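Local coordinates for protein RmpD (Hexulose-6-phosphate synthase) (Streptococcus mutans, PDB 3EXS) that belongs to the orotidine 5'-phosphate decarboxylase/HUMPS family of TIM-barrel proteins and binds ribulose-5-phosphate at one end of its barrel, at residues A[9-14]-A[33-38]; A[172-177]-A[192-197]; A[113-118]-A[137-142]. All blocks are in the same frame, centred on the assembly; numbering follows the deposited sequence.

Contact 1 of 3, residues A[9-14]-A[33-38]; sequences QVALDH and VIEAGT. With 5RP (ribulose-5-phosphate), chain E.
Val33 and Gln9 start a parallel strand pairing of the first beta-alpha-beta unit of the TIM barrel; the axes of strands 9-12 and 33-36 come within 4.9 Å. Val33 O takes the backbone N of Val10 at 3.2 Å, and its CG1 methyl lies against Gln9 OE1, 3.4 Å away, so the aliphatic branch lines one side of the glutamine chain. Ile34 turns to the other face of the sheet, where its CG2 meets Leu12 CD1 at 3.8 Å and Val10 and Leu12 also pack against helix 17-27.

Glu35 is the polar centre. Its N and O engage Val10 O and Leu12 N respectively. CG stands anti to the backbone N (chi1 170°) and the rest of the chain is extended, which carries OE1 to 2.6 Å from Gln9 NE2. This bond is bent, with 139° at the hydrogen: OE1 lies close to the amide plane of Gln9, yet the donor arrives from above the carboxylate, the two planes standing 76° apart. Past Ala36, Gly37 N reaches Leu12 O at 2.7 Å, and Gly37, the N-cap of helix 38-44, rests its CA against Asp13 OD1. Thr38 OG1 bonds to Asp64 O and Lys66 NZ.

Val10, Leu12 and Ile34 thus share the helix-side face, and Gln9, Ala11, Val33 and Glu35 the inner one; Asp13 follows in the loop at the ligand end, its OD2 2.9 Å from O4 of ribulose-5-phosphate, whose O14 lies 3.6 Å from Ala11 CB. The Gln9 amide fixes one oxygen of the buried Glu35 carboxylate, while OE2 lies near the like charge of Asp64, so the local field there is probably negative.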
# COMPACT_ATOMS: atom_id res chain seq x y z
N GLN A 9 -5.92 -7.83 18.63
CA GLN A 9 -5.00 -6.86 18.02
C GLN A 9 -5.69 -5.51 17.89
O GLN A 9 -6.85 -5.47 17.48
CB GLN A 9 -4.55 -7.39 16.66
CG GLN A 9 -3.83 -6.42 15.74
CD GLN A 9 -3.27 -7.15 14.53
OE1 GLN A 9 -3.00 -8.36 14.59
NE2 GLN A 9 -3.12 -6.43 13.42
N VAL A 10 -5.01 -4.43 18.25
CA VAL A 10 -5.51 -3.08 17.95
C VAL A 10 -4.82 -2.53 16.68
O VAL A 10 -3.59 -2.64 16.53
CB VAL A 10 -5.38 -2.07 19.12
CG1 VAL A 10 -3.93 -1.82 19.50
CG2 VAL A 10 -6.07 -0.75 18.80
N ALA A 11 -5.64 -1.99 15.76
CA ALA A 11 -5.15 -1.27 14.59
C ALA A 11 -5.04 0.23 14.91
O ALA A 11 -6.06 0.89 15.18
CB ALA A 11 -6.07 -1.48 13.43
N LEU A 12 -3.80 0.75 14.86
CA LEU A 12 -3.59 2.17 15.02
C LEU A 12 -3.65 2.81 13.63
O LEU A 12 -2.68 2.75 12.86
CB LEU A 12 -2.25 2.48 15.73
CG LEU A 12 -1.95 1.75 17.06
CD1 LEU A 12 -0.53 1.94 17.56
CD2 LEU A 12 -2.93 2.13 18.13
N ASP A 13 -4.81 3.40 13.34
CA ASP A 13 -5.11 3.97 12.00
C ASP A 13 -5.16 5.49 11.98
O ASP A 13 -5.70 6.09 11.04
CB ASP A 13 -6.42 3.40 11.45
CG ASP A 13 -6.26 1.99 10.97
OD1 ASP A 13 -5.10 1.52 10.87
OD2 ASP A 13 -7.28 1.32 10.70
N HIS A 14 -4.58 6.09 13.02
CA HIS A 14 -4.56 7.54 13.21
C HIS A 14 -3.81 8.23 12.09
O HIS A 14 -2.98 7.62 11.41
CB HIS A 14 -3.94 7.87 14.55
CG HIS A 14 -4.61 7.18 15.70
ND1 HIS A 14 -4.37 5.85 16.00
CD2 HIS A 14 -5.50 7.62 16.61
CE1 HIS A 14 -5.10 5.51 17.05
NE2 HIS A 14 -5.80 6.56 17.43
N VAL A 33 -1.40 -7.97 20.32
CA VAL A 33 -0.70 -7.53 19.15
C VAL A 33 -0.98 -6.04 18.96
O VAL A 33 -2.13 -5.63 19.05
CB VAL A 33 -1.18 -8.30 17.87
CG1 VAL A 33 -0.32 -7.92 16.65
CG2 VAL A 33 -1.16 -9.82 18.07
N ILE A 34 0.05 -5.24 18.70
CA ILE A 34 -0.13 -3.83 18.33
C ILE A 34 0.22 -3.60 16.85
O ILE A 34 1.31 -3.97 16.41
CB ILE A 34 0.72 -2.93 19.22
CG1 ILE A 34 0.15 -2.89 20.62
CG2 ILE A 34 0.76 -1.48 18.68
CD1 ILE A 34 1.19 -2.46 21.63
N GLU A 35 -0.70 -2.99 16.10
CA GLU A 35 -0.53 -2.79 14.66
C GLU A 35 -0.37 -1.32 14.32
O GLU A 35 -1.25 -0.51 14.65
CB GLU A 35 -1.73 -3.34 13.88
CG GLU A 35 -1.77 -2.98 12.39
CD GLU A 35 -2.97 -3.57 11.66
OE1 GLU A 35 -3.82 -4.22 12.29
OE2 GLU A 35 -3.09 -3.40 10.43
N ALA A 36 0.73 -0.99 13.64
CA ALA A 36 0.84 0.33 13.06
C ALA A 36 0.13 0.29 11.72
O ALA A 36 0.60 -0.36 10.77
CB ALA A 36 2.29 0.72 12.87
N GLY A 37 -1.00 0.97 11.62
CA GLY A 37 -1.84 0.84 10.45
C GLY A 37 -1.35 1.65 9.26
O GLY A 37 -0.72 2.72 9.42
N THR A 38 -1.69 1.15 8.08
CA THR A 38 -1.30 1.77 6.83
C THR A 38 -1.50 3.29 6.83
O THR A 38 -0.58 4.03 6.51
CB THR A 38 -2.05 1.12 5.66
OG1 THR A 38 -1.96 -0.30 5.81
CG2 THR A 38 -1.44 1.52 4.30
C2 5RP E . -7.81 -1.04 6.79
C3 5RP E . -8.00 -1.44 8.24
C5 5RP E . -9.14 -2.33 8.70
O13 5RP E . -10.44 -2.01 8.18
C6 5RP E . -9.10 -2.09 10.19
O14 5RP E . -8.02 -2.87 10.68
C7 5RP E . -10.35 -2.50 10.90
O8 5RP E . -10.55 -1.43 11.80
P9 5RP E . -12.07 -1.12 12.18
O12 5RP E . -12.87 -1.48 10.94
O11 5RP E . -12.09 0.37 12.50
O10 5RP E . -12.28 -2.08 13.34
O4 5RP E . -7.19 -1.08 9.09
O1 5RP E . -6.92 -1.98 6.20

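Contact 2 of 3, residues A[172-177]-A[192-197]; sequences SVTGGL and TFIAGR. With 5RP (ribulose-5-phosphate), chain E.
Thr174 OG1 donates to Ile194 O at 2.8 Å, a side-chain bond placed where the two parallel strands begin to part. The hydroxyl is anti to its own N (chi1 -167°), which swings it across to the neighbouring strand and to the ligand; it meets the carbonyl from above its plane, and a weak bond from O14 of ribulose-5-phosphate also ends on it. Before this point the backbones pair normally, Val173 N with Thr192 O and Ile194 N with Val173 O.

On the other face of the sheet Val173 and Phe193 lie side by side. Val173 CG2, wedged between the N and carbonyl carbon of its own residue, comes to 3.2 Å from Phe193 CD1 in an oblique approach. Leu177 CD1 instead reaches the edge of that ring, 3.9 Å from CD1, its chain crossing the phenyl group at about a right angle. On the Thr174 face, Ile194 sends CD1 to Ser172 CB at 3.9 Å.

The loops after both strands form a phosphate-binding site of the TIM-barrel kind. Gly176 N, Gly196 N and Arg197 N donate to O12, O10 and O11 respectively, one amide to each oxygen, with Arg197 N at 2.9 Å and 170° at the hydrogen. O11 also sits over one face of the Arg197 guanidinium. Water 1 accepts from Gly175 N and Leu177 N and donates to Ile194 O and to O10, the last at 2.6 Å, joining the loop after strand 170-174 and the Ile194 carbonyl to the ligand.

Gly196 is at the N-cap position of helix 197-200, whose N terminus thus faces the phosphate. Strand 137-141 borders Ser172 and Thr174, strand 7-12 borders Thr192 and Ile194, and Trp220 meets the Phe193 ring.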
# COMPACT_ATOMS: atom_id res chain seq x y z
N SER A 172 -6.59 -13.98 10.43
CA SER A 172 -7.00 -12.81 11.23
C SER A 172 -8.30 -12.26 10.64
O SER A 172 -8.45 -12.24 9.43
CB SER A 172 -5.94 -11.70 11.23
OG SER A 172 -4.75 -12.03 11.95
N VAL A 173 -9.23 -11.84 11.49
CA VAL A 173 -10.50 -11.27 11.00
C VAL A 173 -10.67 -9.86 11.50
O VAL A 173 -10.41 -9.55 12.66
CB VAL A 173 -11.79 -12.11 11.35
CG1 VAL A 173 -11.66 -13.58 10.92
CG2 VAL A 173 -12.13 -12.03 12.80
N THR A 174 -11.14 -8.99 10.62
CA THR A 174 -11.23 -7.58 10.94
C THR A 174 -12.31 -6.91 10.09
O THR A 174 -12.78 -7.51 9.12
CB THR A 174 -9.87 -6.89 10.76
OG1 THR A 174 -9.92 -5.60 11.37
CG2 THR A 174 -9.50 -6.76 9.27
N GLY A 175 -12.69 -5.68 10.47
CA GLY A 175 -13.73 -4.92 9.75
C GLY A 175 -14.94 -4.65 10.63
O GLY A 175 -15.79 -5.53 10.80
N GLY A 176 -14.98 -3.45 11.20
CA GLY A 176 -16.08 -3.02 12.06
C GLY A 176 -16.47 -4.01 13.15
O GLY A 176 -17.65 -4.19 13.44
N LEU A 177 -15.47 -4.66 13.74
CA LEU A 177 -15.74 -5.60 14.81
C LEU A 177 -16.20 -4.90 16.09
O LEU A 177 -15.47 -4.12 16.69
CB LEU A 177 -14.52 -6.47 15.10
CG LEU A 177 -14.36 -7.73 14.25
CD1 LEU A 177 -12.95 -8.30 14.42
CD2 LEU A 177 -15.40 -8.75 14.64
N THR A 192 -6.62 -14.35 15.25
CA THR A 192 -6.51 -12.98 15.78
C THR A 192 -7.72 -12.20 15.34
O THR A 192 -8.14 -12.34 14.19
CB THR A 192 -5.26 -12.24 15.22
OG1 THR A 192 -4.07 -12.84 15.73
CG2 THR A 192 -5.27 -10.79 15.62
N PHE A 193 -8.28 -11.40 16.24
CA PHE A 193 -9.31 -10.43 15.88
C PHE A 193 -8.68 -9.06 15.92
O PHE A 193 -8.05 -8.68 16.91
CB PHE A 193 -10.48 -10.43 16.86
CG PHE A 193 -11.28 -11.69 16.84
CD1 PHE A 193 -12.36 -11.82 16.00
CD2 PHE A 193 -10.96 -12.74 17.69
CE1 PHE A 193 -13.11 -13.00 15.98
CE2 PHE A 193 -11.72 -13.92 17.69
CZ PHE A 193 -12.79 -14.04 16.84
N ILE A 194 -8.85 -8.32 14.84
CA ILE A 194 -8.25 -7.01 14.78
C ILE A 194 -9.33 -5.99 14.98
O ILE A 194 -10.25 -5.87 14.17
CB ILE A 194 -7.54 -6.79 13.44
CG1 ILE A 194 -6.46 -7.85 13.22
CG2 ILE A 194 -6.94 -5.40 13.39
CD1 ILE A 194 -5.85 -7.81 11.86
N ALA A 195 -9.23 -5.23 16.07
CA ALA A 195 -10.15 -4.14 16.30
C ALA A 195 -9.44 -2.81 16.17
O ALA A 195 -8.41 -2.58 16.83
CB ALA A 195 -10.84 -4.27 17.67
N GLY A 196 -9.97 -1.97 15.28
CA GLY A 196 -9.57 -0.58 15.17
C GLY A 196 -10.51 0.31 15.95
O GLY A 196 -10.39 0.42 17.17
N ARG A 197 -11.46 0.93 15.26
CA ARG A 197 -12.35 1.95 15.84
C ARG A 197 -13.16 1.55 17.07
O ARG A 197 -13.49 2.40 17.91
CB ARG A 197 -13.26 2.55 14.76
CG ARG A 197 -12.57 3.62 13.89
CD ARG A 197 -13.46 4.00 12.71
NE ARG A 197 -13.91 2.79 12.04
CZ ARG A 197 -13.71 2.51 10.75
NH1 ARG A 197 -13.08 3.36 9.95
NH2 ARG A 197 -14.15 1.35 10.27
C2 5RP E . -7.81 -1.04 6.79
C3 5RP E . -8.00 -1.44 8.24
C5 5RP E . -9.14 -2.33 8.70
O13 5RP E . -10.44 -2.01 8.18
C6 5RP E . -9.10 -2.09 10.19
O14 5RP E . -8.02 -2.87 10.68
C7 5RP E . -10.35 -2.50 10.90
O8 5RP E . -10.55 -1.43 11.80
P9 5RP E . -12.07 -1.12 12.18
O12 5RP E . -12.87 -1.48 10.94
O11 5RP E . -12.09 0.37 12.50
O10 5RP E . -12.28 -2.08 13.34
O4 5RP E . -7.19 -1.08 9.09
O1 5RP E . -6.92 -1.98 6.20
O HOH W 1 -12.45 -4.65 13.06

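Contact 3 of 3, residues A[113-118]-A[137-142]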
# COMPACT_ATOMS: atom_id res chain seq x y z
N GLU A 113 7.42 -12.65 10.26
CA GLU A 113 6.47 -13.26 9.33
C GLU A 113 5.80 -12.24 8.42
O GLU A 113 5.75 -11.05 8.73
CB GLU A 113 5.38 -14.04 10.08
CG GLU A 113 5.77 -15.39 10.69
CD GLU A 113 4.56 -16.11 11.33
OE1 GLU A 113 3.59 -16.49 10.62
OE2 GLU A 113 4.57 -16.28 12.56
N ILE A 114 5.27 -12.73 7.30
CA ILE A 114 4.43 -11.98 6.39
C ILE A 114 2.96 -12.40 6.57
O ILE A 114 2.66 -13.55 6.82
CB ILE A 114 4.91 -12.14 4.90
CG1 ILE A 114 6.37 -11.70 4.75
CG2 ILE A 114 4.06 -11.34 3.92
CD1 ILE A 114 6.64 -10.25 5.06
N GLN A 115 2.07 -11.43 6.46
CA GLN A 115 0.64 -11.64 6.44
C GLN A 115 0.07 -11.16 5.11
O GLN A 115 0.44 -10.07 4.61
CB GLN A 115 -0.03 -10.86 7.58
CG GLN A 115 0.62 -11.03 8.94
CD GLN A 115 -0.14 -10.33 10.03
OE1 GLN A 115 -0.23 -9.10 10.05
NE2 GLN A 115 -0.72 -11.10 10.94
N VAL A 116 -0.85 -11.95 4.56
CA VAL A 116 -1.50 -11.57 3.33
C VAL A 116 -2.83 -10.86 3.62
O VAL A 116 -3.73 -11.44 4.19
CB VAL A 116 -1.67 -12.77 2.38
CG1 VAL A 116 -2.22 -12.31 1.03
CG2 VAL A 116 -0.33 -13.49 2.17
N GLU A 117 -2.90 -9.59 3.21
CA GLU A 117 -4.12 -8.79 3.23
C GLU A 117 -5.02 -9.08 2.01
O GLU A 117 -4.65 -8.83 0.85
CB GLU A 117 -3.75 -7.30 3.27
CG GLU A 117 -3.28 -6.76 4.61
CD GLU A 117 -4.42 -6.33 5.51
OE1 GLU A 117 -5.59 -6.67 5.22
OE2 GLU A 117 -4.16 -5.66 6.53
N LEU A 118 -6.21 -9.59 2.30
CA LEU A 118 -7.14 -10.05 1.29
C LEU A 118 -8.05 -8.92 0.93
O LEU A 118 -8.90 -8.50 1.72
CB LEU A 118 -7.94 -11.23 1.83
CG LEU A 118 -7.08 -12.43 2.25
CD1 LEU A 118 -7.90 -13.44 2.99
CD2 LEU A 118 -6.44 -13.05 1.03
N GLN A 137 -0.13 -16.73 7.09
CA GLN A 137 -1.14 -15.86 7.68
C GLN A 137 -1.91 -15.05 6.63
O GLN A 137 -1.34 -14.49 5.71
CB GLN A 137 -0.52 -14.90 8.67
CG GLN A 137 0.17 -15.55 9.84
CD GLN A 137 0.30 -14.58 10.98
OE1 GLN A 137 -0.68 -13.93 11.35
NE2 GLN A 137 1.50 -14.46 11.54
N ALA A 138 -3.22 -14.98 6.80
CA ALA A 138 -4.03 -14.12 5.97
C ALA A 138 -4.92 -13.32 6.88
O ALA A 138 -5.23 -13.75 8.00
CB ALA A 138 -4.85 -14.92 4.99
N ILE A 139 -5.33 -12.16 6.40
CA ILE A 139 -6.15 -11.25 7.15
C ILE A 139 -7.34 -11.00 6.28
O ILE A 139 -7.22 -10.43 5.19
CB ILE A 139 -5.43 -9.94 7.42
CG1 ILE A 139 -4.28 -10.20 8.37
CG2 ILE A 139 -6.40 -8.90 8.00
CD1 ILE A 139 -3.13 -9.39 8.09
N TYR A 140 -8.49 -11.44 6.78
CA TYR A 140 -9.77 -11.38 6.10
C TYR A 140 -10.63 -10.21 6.62
O TYR A 140 -10.77 -10.02 7.84
CB TYR A 140 -10.53 -12.73 6.25
CG TYR A 140 -11.86 -12.72 5.52
CD1 TYR A 140 -11.96 -13.20 4.23
CD2 TYR A 140 -12.99 -12.17 6.11
CE1 TYR A 140 -13.15 -13.17 3.56
CE2 TYR A 140 -14.19 -12.12 5.45
CZ TYR A 140 -14.26 -12.63 4.17
OH TYR A 140 -15.45 -12.59 3.49
N HIS A 141 -11.21 -9.47 5.68
CA HIS A 141 -12.02 -8.29 5.97
C HIS A 141 -13.52 -8.53 5.76
O HIS A 141 -13.93 -9.03 4.70
CB HIS A 141 -11.55 -7.13 5.10
CG HIS A 141 -10.13 -6.74 5.34
ND1 HIS A 141 -9.78 -5.53 5.91
CD2 HIS A 141 -8.97 -7.39 5.10
CE1 HIS A 141 -8.46 -5.46 6.00
NE2 HIS A 141 -7.95 -6.58 5.51
N GLN A 142 -14.32 -8.19 6.77
CA GLN A 142 -15.79 -8.20 6.68
C GLN A 142 -16.20 -7.35 5.47
O GLN A 142 -15.62 -6.28 5.24
CB GLN A 142 -16.43 -7.68 8.00
CG GLN A 142 -17.12 -8.73 8.94
CD GLN A 142 -16.18 -9.84 9.53
OE1 GLN A 142 -14.98 -9.92 9.21
NE2 GLN A 142 -16.75 -10.69 10.40
O HOH W 2 -11.06 -9.70 2.82
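The His141 ring receives Glu117 OE1 at its edge, near the ring plane, with carboxylate and imidazole planes 34° apart. The two residues belong to neighbouring parallel strands, 113-117 and 137-141, of a beta-alpha-beta unit in the TIM barrel. NE2 of His141 donates to OE1 in a His-carboxylate hydrogen bond; its modelled 2.4 Å is very short and doubtful. Glu117 gets there by a bend at chi2 (-86°). The His141 and Tyr119 rings meet at a slant, and ribulose-5-phosphate lies about 4 Å from the His141 side chain. Tyr140 has Leu118 CD1 at its ring edge; water 2 lies over one face, offset toward the rim, held by Leu118 O and His141 N.

Val116 is gripped at both backbone ends: its N binds Gln137 O and its O takes Ile139 N, each at 2.8 Å. Leu118 CD1 packs on Ala138 CB at 3.9 Å, on the face where helix 155-167 touches Leu118 and Tyr140.

At the far end runs a polar chain whose two glutamines are buried. Gln137 NE2 donates to Glu113 OE1 at 3.1 Å, and that oxygen also salt-bridges Arg170. Gln115 NE2 completes it, 2.9 Å from Gln137 OE1 and above its carbonyl plane, the amides 82° apart.

In the fold
From the N terminus the contacts follow in series, 1, 3, then 2, with no nesting or crossing. Contact 1 closes an 18-residue connection containing helix 17-27, and contact 3 another of equal length containing helix 124-132. Contact 2 closes a shorter, 14-residue connection without helix or strand. Contacts 1 and 2 meet where neighbouring strands 7-12 and 192-195 shut the barrel, Gln9 O lying 2.8 Å from Ala195 N. Contacts 2 and 3 meet across strands 170-174 and 137-141, with Ser172 O 2.8 Å from Tyr140 N. Contacts 1 and 3 stay about 5 Å apart at their nearest atoms; strands 60-67 and 85-89 complete the ring between them.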